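Local coordinates for BH1974 protein (Bacillus halodurans, PDB 3ON5), which is of unconfirmed function but belongs to the XdhC and CoxI family, whose members probably assist the maturation of molybdenum hydroxylases such as xanthine dehydrogenase, at residues A54-Q59 against C72-L77; S142-K147 against E178-I183; D249-F254 against Q277-F282. One frame throughout, in Å; residues are numbered along the deposited sequence.

How the contacts relate
The three contacts follow one another along the chain; none nests in or crosses another. Contact 1 comes first. It closes a short loop of 12 residues and ties strand 55-59 of an antiparallel sheet to the start of helix 73-87. Contact 2 closes a loop of 30 residues that includes strand 155-161, and sets helix 176-181 against strand 143-149 of a second antiparallel sheet. Contact 3 closes a loop of 22 residues and brings together helices 251-257 and 273-283 of the C-terminal Rossmann domain. Contacts 1 and 2 have nearest atoms about 5 Å apart without touching, centres about 26 Å apart. Contact 3 stands apart, its centre about 47 and 42 Å from theirs.

Contact 1 of 3, residues A54-Q59 against C72-L77; sequences AMMLFQ and CLETDL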
# COMPACT_ATOMS: atom_id res chain seq x y z
N ALA A 54 -21.75 -20.67 -0.39
CA ALA A 54 -20.63 -19.75 -0.51
C ALA A 54 -19.95 -19.59 0.83
O ALA A 54 -20.62 -19.45 1.85
CB ALA A 54 -21.10 -18.42 -1.03
N MSE A 55 -18.62 -19.63 0.82
CA MSE A 55 -17.80 -19.53 2.02
C MSE A 55 -16.85 -18.36 1.97
O MSE A 55 -16.51 -17.81 0.91
CB MSE A 55 -17.01 -20.80 2.24
CG MSE A 55 -17.85 -21.96 2.62
SE MSE A 55 -16.84 -23.56 2.37
CE MSE A 55 -18.42 -24.82 2.43
N MSE A 56 -16.36 -18.03 3.14
CA MSE A 56 -15.51 -16.90 3.44
C MSE A 56 -14.76 -17.13 4.75
O MSE A 56 -15.34 -17.68 5.69
CB MSE A 56 -16.44 -15.68 3.54
CG MSE A 56 -15.74 -14.42 3.71
SE MSE A 56 -17.04 -13.05 3.97
CE MSE A 56 -15.60 -11.67 4.05
N LEU A 57 -13.50 -16.68 4.82
CA LEU A 57 -12.70 -16.84 6.02
C LEU A 57 -12.44 -15.51 6.71
O LEU A 57 -11.95 -14.59 6.09
CB LEU A 57 -11.37 -17.50 5.69
CG LEU A 57 -11.41 -19.00 5.38
CD1 LEU A 57 -10.11 -19.46 4.76
CD2 LEU A 57 -11.73 -19.82 6.63
N PHE A 58 -12.77 -15.43 8.00
CA PHE A 58 -12.46 -14.29 8.85
C PHE A 58 -11.26 -14.67 9.66
O PHE A 58 -11.26 -15.69 10.34
CB PHE A 58 -13.64 -13.86 9.73
CG PHE A 58 -14.77 -13.25 8.93
CD1 PHE A 58 -14.77 -11.89 8.64
CD2 PHE A 58 -15.81 -14.04 8.44
CE1 PHE A 58 -15.76 -11.33 7.85
CE2 PHE A 58 -16.81 -13.47 7.66
CZ PHE A 58 -16.77 -12.12 7.36
N GLN A 59 -10.20 -13.89 9.50
CA GLN A 59 -8.92 -14.16 10.12
C GLN A 59 -8.58 -13.09 11.14
O GLN A 59 -9.08 -11.96 11.06
CB GLN A 59 -7.82 -14.23 9.05
CG GLN A 59 -8.14 -15.21 7.93
CD GLN A 59 -7.06 -15.27 6.90
OE1 GLN A 59 -6.65 -16.36 6.49
NE2 GLN A 59 -6.54 -14.12 6.50
N CYS A 72 -21.48 -3.62 3.40
CA CYS A 72 -21.14 -3.28 4.79
C CYS A 72 -21.49 -4.46 5.75
O CYS A 72 -21.38 -4.33 6.97
CB CYS A 72 -21.86 -2.00 5.21
SG CYS A 72 -23.64 -2.00 4.86
N LEU A 73 -21.89 -5.59 5.17
CA LEU A 73 -22.21 -6.85 5.83
C LEU A 73 -20.96 -7.45 6.48
O LEU A 73 -21.00 -7.83 7.65
CB LEU A 73 -22.80 -7.82 4.79
CG LEU A 73 -23.06 -9.25 5.25
CD1 LEU A 73 -24.48 -9.57 5.16
CD2 LEU A 73 -22.33 -10.23 4.38
N GLU A 74 -19.86 -7.51 5.70
CA GLU A 74 -18.56 -8.05 6.08
C GLU A 74 -18.01 -7.34 7.31
O GLU A 74 -17.28 -7.95 8.10
CB GLU A 74 -17.55 -7.94 4.92
CG GLU A 74 -17.76 -8.90 3.75
CD GLU A 74 -18.95 -8.75 2.81
OE1 GLU A 74 -19.62 -7.69 2.84
OE2 GLU A 74 -19.17 -9.68 2.00
N THR A 75 -18.39 -6.07 7.48
CA THR A 75 -17.99 -5.20 8.57
C THR A 75 -18.63 -5.70 9.89
O THR A 75 -17.95 -5.70 10.92
CB THR A 75 -18.38 -3.75 8.25
OG1 THR A 75 -17.99 -3.43 6.90
CG2 THR A 75 -17.75 -2.75 9.21
N ASP A 76 -19.91 -6.15 9.84
CA ASP A 76 -20.65 -6.66 11.00
C ASP A 76 -20.20 -8.09 11.34
O ASP A 76 -19.99 -8.41 12.52
CB ASP A 76 -22.17 -6.62 10.78
CG ASP A 76 -22.98 -6.98 12.02
OD1 ASP A 76 -22.78 -6.35 13.08
OD2 ASP A 76 -23.85 -7.88 11.91
N LEU A 77 -20.05 -8.95 10.31
CA LEU A 77 -19.58 -10.32 10.48
C LEU A 77 -18.25 -10.36 11.20
O LEU A 77 -18.10 -11.17 12.10
CB LEU A 77 -19.46 -11.03 9.13
CG LEU A 77 -20.75 -11.47 8.47
CD1 LEU A 77 -20.47 -12.04 7.08
CD2 LEU A 77 -21.46 -12.50 9.32
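Phe58 packs on Leu77, and Met56 on Glu74. The far end of the Phe58 ring does the touching. Its CZ lies 3.4 Å from Leu77 CB and 3.7 Å from Leu77 CD1. The two side chains cross at about a right angle, and the ring receives Leu77 CB obliquely. Phe58 CE1 also comes 3.7 Å from the backbone O of Glu74, which is a packing contact only. Met56 is a selenomethionine. Its CG stands anti to the backbone N (chi1 -174°) and the rest of the chain is extended, which carries CE across the gap to 3.5 Å from Glu74 CG. These two side chains also cross at about a right angle.

Glu74 touches Met56 with its methylene part, while a bend at chi2 (70°) turns the carboxylate toward the loop before the helix, where OE2 accepts from the backbone N of Leu68, Ser69 and Gly70. The O of Glu74 is hydrogen-bonded to Thr78 OG1. Farther out, Met56 and Phe58 hold their strand to strand 36-46 through backbone bonds with Ala39 and Val37. Strand 55-59 and helix 73-77 stand 10.7 Å apart at the closest approach of their axes and meet at 52°. On the helix, Thr75 packs on Ile79 of the second subunit.

Were Phe58 replaced by an alanine, the ring atoms at Leu77 CB and CD1 would be gone, and a gap would probably open between strand and helix. No hydrogen bond joins the two segments. The contact rests on apolar packing, Phe58 on Leu77 and Met56 CE on the Glu74 methylene, a helix laid over a sheet, and the carboxylate of Glu74 is bound by the loop that leads into the helix.

Contact 2 of 3, residues S142-K147 against E178-I183; sequences SVFHVK and EWIRKI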
# COMPACT_ATOMS: atom_id res chain seq x y z
N SER A 142 -13.77 -36.49 -4.28
CA SER A 142 -14.74 -35.51 -3.75
C SER A 142 -15.15 -35.90 -2.31
O SER A 142 -15.05 -37.08 -1.94
CB SER A 142 -15.97 -35.41 -4.65
OG SER A 142 -15.68 -35.00 -5.98
N VAL A 143 -15.61 -34.92 -1.51
CA VAL A 143 -16.01 -35.16 -0.11
C VAL A 143 -17.41 -34.57 0.13
O VAL A 143 -17.64 -33.40 -0.17
CB VAL A 143 -14.96 -34.58 0.89
CG1 VAL A 143 -15.39 -34.79 2.34
CG2 VAL A 143 -13.57 -35.15 0.64
N PHE A 144 -18.33 -35.36 0.67
CA PHE A 144 -19.68 -34.89 0.95
C PHE A 144 -19.76 -34.41 2.39
O PHE A 144 -19.62 -35.20 3.33
CB PHE A 144 -20.74 -35.97 0.68
CG PHE A 144 -22.15 -35.45 0.68
CD1 PHE A 144 -22.87 -35.33 1.86
CD2 PHE A 144 -22.78 -35.10 -0.51
CE1 PHE A 144 -24.18 -34.83 1.86
CE2 PHE A 144 -24.10 -34.62 -0.51
CZ PHE A 144 -24.79 -34.50 0.68
N HIS A 145 -20.00 -33.12 2.57
CA HIS A 145 -20.08 -32.53 3.89
C HIS A 145 -21.52 -32.29 4.29
O HIS A 145 -22.33 -31.88 3.47
CB HIS A 145 -19.29 -31.21 3.91
CG HIS A 145 -19.30 -30.50 5.23
ND1 HIS A 145 -18.94 -31.15 6.40
CD2 HIS A 145 -19.52 -29.20 5.51
CE1 HIS A 145 -19.00 -30.24 7.35
NE2 HIS A 145 -19.34 -29.05 6.86
N VAL A 146 -21.83 -32.54 5.57
CA VAL A 146 -23.15 -32.33 6.14
C VAL A 146 -23.01 -31.74 7.55
O VAL A 146 -22.16 -32.18 8.33
CB VAL A 146 -24.01 -33.64 6.14
CG1 VAL A 146 -23.36 -34.78 6.92
CG2 VAL A 146 -25.44 -33.38 6.64
N LYS A 147 -23.84 -30.74 7.88
CA LYS A 147 -23.91 -30.15 9.21
C LYS A 147 -25.31 -30.33 9.78
O LYS A 147 -26.28 -30.09 9.07
CB LYS A 147 -23.54 -28.66 9.21
CG LYS A 147 -22.19 -28.28 8.62
CD LYS A 147 -22.12 -26.77 8.59
CE LYS A 147 -21.01 -26.17 7.76
NZ LYS A 147 -19.67 -26.49 8.29
N GLU A 178 -27.48 -42.29 6.14
CA GLU A 178 -28.85 -42.73 6.40
C GLU A 178 -29.65 -41.59 7.06
O GLU A 178 -30.85 -41.48 6.82
CB GLU A 178 -28.87 -44.00 7.26
CG GLU A 178 -30.19 -44.75 7.17
CD GLU A 178 -30.05 -46.23 6.91
OE1 GLU A 178 -29.43 -46.93 7.73
OE2 GLU A 178 -30.61 -46.70 5.89
N TRP A 179 -28.98 -40.72 7.84
CA TRP A 179 -29.62 -39.57 8.49
C TRP A 179 -30.09 -38.56 7.43
O TRP A 179 -31.17 -37.97 7.59
CB TRP A 179 -28.66 -38.90 9.49
CG TRP A 179 -29.27 -37.75 10.23
CD1 TRP A 179 -30.05 -37.83 11.34
CD2 TRP A 179 -29.16 -36.36 9.90
NE1 TRP A 179 -30.44 -36.56 11.73
CE2 TRP A 179 -29.91 -35.65 10.87
CE3 TRP A 179 -28.49 -35.65 8.90
CZ2 TRP A 179 -30.00 -34.26 10.86
CZ3 TRP A 179 -28.59 -34.26 8.89
CH2 TRP A 179 -29.33 -33.59 9.86
N ILE A 180 -29.29 -38.36 6.37
CA ILE A 180 -29.58 -37.42 5.28
C ILE A 180 -30.77 -37.94 4.46
O ILE A 180 -31.73 -37.20 4.29
CB ILE A 180 -28.35 -37.16 4.36
CG1 ILE A 180 -27.19 -36.54 5.16
CG2 ILE A 180 -28.73 -36.25 3.17
CD1 ILE A 180 -25.87 -36.61 4.48
N ARG A 181 -30.71 -39.21 3.97
CA ARG A 181 -31.77 -39.76 3.13
C ARG A 181 -33.12 -39.76 3.87
O ARG A 181 -34.13 -39.41 3.25
CB ARG A 181 -31.45 -41.17 2.59
CG ARG A 181 -30.95 -42.23 3.55
CD ARG A 181 -30.85 -43.59 2.87
NE ARG A 181 -29.88 -43.63 1.77
CZ ARG A 181 -28.69 -44.22 1.83
NH1 ARG A 181 -28.30 -44.84 2.94
NH2 ARG A 181 -27.89 -44.22 0.78
N LYS A 182 -33.12 -40.03 5.19
CA LYS A 182 -34.33 -40.06 6.02
C LYS A 182 -34.68 -38.65 6.61
O LYS A 182 -35.28 -38.59 7.69
CB LYS A 182 -34.15 -41.07 7.17
N ILE A 183 -34.42 -37.55 5.86
CA ILE A 183 -34.68 -36.17 6.31
C ILE A 183 -36.21 -35.81 6.13
O ILE A 183 -36.99 -36.65 5.69
CB ILE A 183 -33.74 -35.18 5.56
CG1 ILE A 183 -33.37 -33.93 6.39
CG2 ILE A 183 -34.13 -34.89 4.10
CD1 ILE A 183 -32.53 -34.23 7.66
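Val146 and Ile180 mark the closest backbone approach, with their CA atoms 8.2 Å apart. Val146 belongs to a strand and Ile180 to the last turn of a short helix. This is a helix packed on a face of the antiparallel sheet of the BH1974-like central domain. The CB atoms of Phe144, Val146, Trp179 and Ile180 all point toward the opposite segment. Lys182 is the first residue after the helix to leave helical backbone angles, and its N bonds back to Glu178 O.

Ile180 has the largest share of the contact. Its CG1 lies anti to the carbonyl carbon (chi1 -61°), and CD1 reaches out to the strand. There CD1 sits 3.6 Å from Phe144 CE1 and 3.9 Å from Val146 CB. Phe144 and Ile180 come from opposite directions, and the methyl meets the ring obliquely. Val146 and Ile180 reach toward each other tip to tip, with Val146 CG2 also 3.9 Å from Ile180 CG1. The same CG2 lies at the edge of the Trp179 indole, near its plane, 4.0 Å from CZ3. One face of that indole is covered toward its rim by Ile183 CD1, 3.9 Å above the plane.

On the strand's other face, Lys147 NZ donates to His145 NE2 at 3.0 Å and lies in the imidazole plane. His145 ND1 bonds the backbone O of Ala159 and its ring stacks on Phe160, while Lys147 NZ also forms a salt bridge with Glu120.

Strand 143-149 is flanked by the antiparallel strands 155-161 and 191-196, and helix 124-139 packs against Val143 through Val133 and Tyr136. Helix 176-181 covers one face of this sheet: Ile180 also touches Ile161, and Trp179 touches Met191 and meets Trp171 edge-to-face.

Contact 3 of 3, residues D249-F254 against Q277-F282; sequences DFPADF and QEILHF
Pro251 and Ala252 meet Glu278 and Ile279 where two helices of the Rossmann domain come together. Both helices belong to beta-alpha-beta crossovers of its parallel sheet. Helix 251-257 lies in the crossover from strand 245-248 to strand 265-268. Helix 273-283 leads on from there to strand 290-293. The closest CA pair is Pro251 with Ile279, 6.4 Å apart.

Glu278 has the largest share of the contact, closely followed by Pro251. Its CB points toward the other helix. CG is set between the backbone N and the carbonyl carbon (chi1 68°), and it comes 4.0 Å from Pro251 CB. The chain then runs straight on, fully extended at chi2 (-179°), and crosses Pro251 at about a right angle. CD lies 3.9 Å from Ala252 CB. OE1 passes 3.8 Å from that same methyl. OE2, at the tip, lies 3.4 Å from Pro251 CB and is also the atom nearest the backbone N of Ala252.

Beside it, Ile279 adds the apolar half. Its CG1 stands 3.6 Å from Pro251 CB, and CD1 lies near Pro251 CB and CG. Ile279 also touches Phe205. The ring of Phe254 meets Phe205 too, so both helices contact this residue of strand 200-205.

Helix 251-257 starts here. Phe250 holds the N-cap position, and its O accepts from the N of both Asp253 and Phe254. Asp249 and Asp253 form salt bridges with Lys257 and Arg256, respectively. The first-turn N-H groups point out of the helix start, a place where a carboxylate would probably be welcome electrostatically. Glu278 uses this only lightly: the bond from Ala252 N to its OE2 is weak, 3.2 Å long and bent to 131° at the hydrogen.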
# COMPACT_ATOMS: atom_id res chain seq x y z
N ASP A 249 5.32 -33.40 -25.63
CA ASP A 249 5.12 -34.69 -26.30
C ASP A 249 4.34 -34.55 -27.57
O ASP A 249 3.56 -33.60 -27.70
CB ASP A 249 4.31 -35.63 -25.35
CG ASP A 249 5.02 -36.86 -24.83
OD1 ASP A 249 5.79 -37.48 -25.61
OD2 ASP A 249 4.70 -37.29 -23.70
N PHE A 250 4.43 -35.54 -28.48
CA PHE A 250 3.56 -35.56 -29.66
C PHE A 250 2.16 -35.96 -29.21
O PHE A 250 2.07 -36.81 -28.32
CB PHE A 250 4.09 -36.48 -30.75
CG PHE A 250 5.22 -35.89 -31.53
CD1 PHE A 250 4.98 -34.96 -32.53
CD2 PHE A 250 6.52 -36.31 -31.33
CE1 PHE A 250 6.02 -34.40 -33.25
CE2 PHE A 250 7.55 -35.80 -32.10
CZ PHE A 250 7.31 -34.81 -33.02
N PRO A 251 1.07 -35.34 -29.76
CA PRO A 251 -0.30 -35.67 -29.30
C PRO A 251 -0.57 -37.17 -29.13
O PRO A 251 -1.14 -37.54 -28.11
CB PRO A 251 -1.18 -35.14 -30.42
CG PRO A 251 -0.43 -34.02 -30.97
CD PRO A 251 1.04 -34.31 -30.81
N ALA A 252 -0.09 -38.01 -30.08
CA ALA A 252 -0.26 -39.46 -30.06
C ALA A 252 0.37 -40.09 -28.82
O ALA A 252 -0.16 -41.08 -28.31
CB ALA A 252 0.36 -40.07 -31.31
N ASP A 253 1.51 -39.55 -28.34
CA ASP A 253 2.18 -40.05 -27.14
C ASP A 253 1.46 -39.59 -25.92
O ASP A 253 1.29 -40.36 -25.00
CB ASP A 253 3.63 -39.59 -27.09
CG ASP A 253 4.52 -40.26 -28.10
OD1 ASP A 253 4.44 -41.50 -28.22
OD2 ASP A 253 5.36 -39.57 -28.70
N PHE A 254 1.02 -38.32 -25.91
CA PHE A 254 0.27 -37.76 -24.80
C PHE A 254 -1.00 -38.58 -24.55
O PHE A 254 -1.18 -39.04 -23.43
CB PHE A 254 -0.09 -36.31 -25.08
CG PHE A 254 -0.84 -35.64 -23.96
CD1 PHE A 254 -0.16 -35.00 -22.93
CD2 PHE A 254 -2.23 -35.61 -23.97
CE1 PHE A 254 -0.87 -34.34 -21.91
CE2 PHE A 254 -2.93 -34.97 -22.95
CZ PHE A 254 -2.24 -34.32 -21.94
N GLN A 277 -6.41 -33.44 -36.14
CA GLN A 277 -7.11 -34.61 -36.62
C GLN A 277 -6.74 -35.86 -35.79
O GLN A 277 -7.66 -36.62 -35.50
CB GLN A 277 -6.81 -34.84 -38.10
CG GLN A 277 -7.79 -35.82 -38.73
CD GLN A 277 -7.51 -36.02 -40.18
OE1 GLN A 277 -6.46 -36.54 -40.56
NE2 GLN A 277 -8.50 -35.70 -41.01
N GLU A 278 -5.45 -36.07 -35.38
CA GLU A 278 -5.19 -37.29 -34.58
C GLU A 278 -5.80 -37.12 -33.20
O GLU A 278 -6.40 -38.07 -32.71
CB GLU A 278 -3.69 -37.74 -34.48
CG GLU A 278 -2.64 -36.93 -33.71
CD GLU A 278 -1.24 -37.55 -33.75
OE1 GLU A 278 -1.07 -38.57 -34.46
OE2 GLU A 278 -0.30 -37.02 -33.09
N ILE A 279 -5.77 -35.88 -32.64
CA ILE A 279 -6.36 -35.61 -31.31
C ILE A 279 -7.88 -35.89 -31.34
O ILE A 279 -8.35 -36.69 -30.53
CB ILE A 279 -6.06 -34.18 -30.82
CG1 ILE A 279 -4.55 -33.88 -30.83
CG2 ILE A 279 -6.65 -33.97 -29.42
CD1 ILE A 279 -4.19 -32.45 -30.78
N LEU A 280 -8.61 -35.27 -32.29
CA LEU A 280 -10.05 -35.43 -32.42
C LEU A 280 -10.47 -36.90 -32.67
O LEU A 280 -11.37 -37.38 -31.99
CB LEU A 280 -10.56 -34.55 -33.57
CG LEU A 280 -12.07 -34.58 -33.86
CD1 LEU A 280 -12.88 -34.14 -32.65
CD2 LEU A 280 -12.39 -33.74 -35.07
N HIS A 281 -9.82 -37.59 -33.62
CA HIS A 281 -10.12 -38.97 -33.97
C HIS A 281 -9.94 -39.90 -32.78
O HIS A 281 -10.67 -40.87 -32.68
CB HIS A 281 -9.26 -39.44 -35.13
CG HIS A 281 -9.75 -38.96 -36.47
ND1 HIS A 281 -9.94 -39.83 -37.53
CD2 HIS A 281 -10.17 -37.73 -36.84
CE1 HIS A 281 -10.41 -39.09 -38.52
NE2 HIS A 281 -10.57 -37.82 -38.16
N PHE A 282 -9.01 -39.58 -31.86
CA PHE A 282 -8.77 -40.40 -30.68
C PHE A 282 -9.91 -40.23 -29.68
O PHE A 282 -10.38 -41.22 -29.12
CB PHE A 282 -7.42 -40.04 -30.03
CG PHE A 282 -7.12 -40.79 -28.76
CD1 PHE A 282 -7.58 -40.33 -27.53
CD2 PHE A 282 -6.36 -41.96 -28.78
CE1 PHE A 282 -7.31 -41.04 -26.35
CE2 PHE A 282 -6.10 -42.67 -27.61
CZ PHE A 282 -6.58 -42.21 -26.40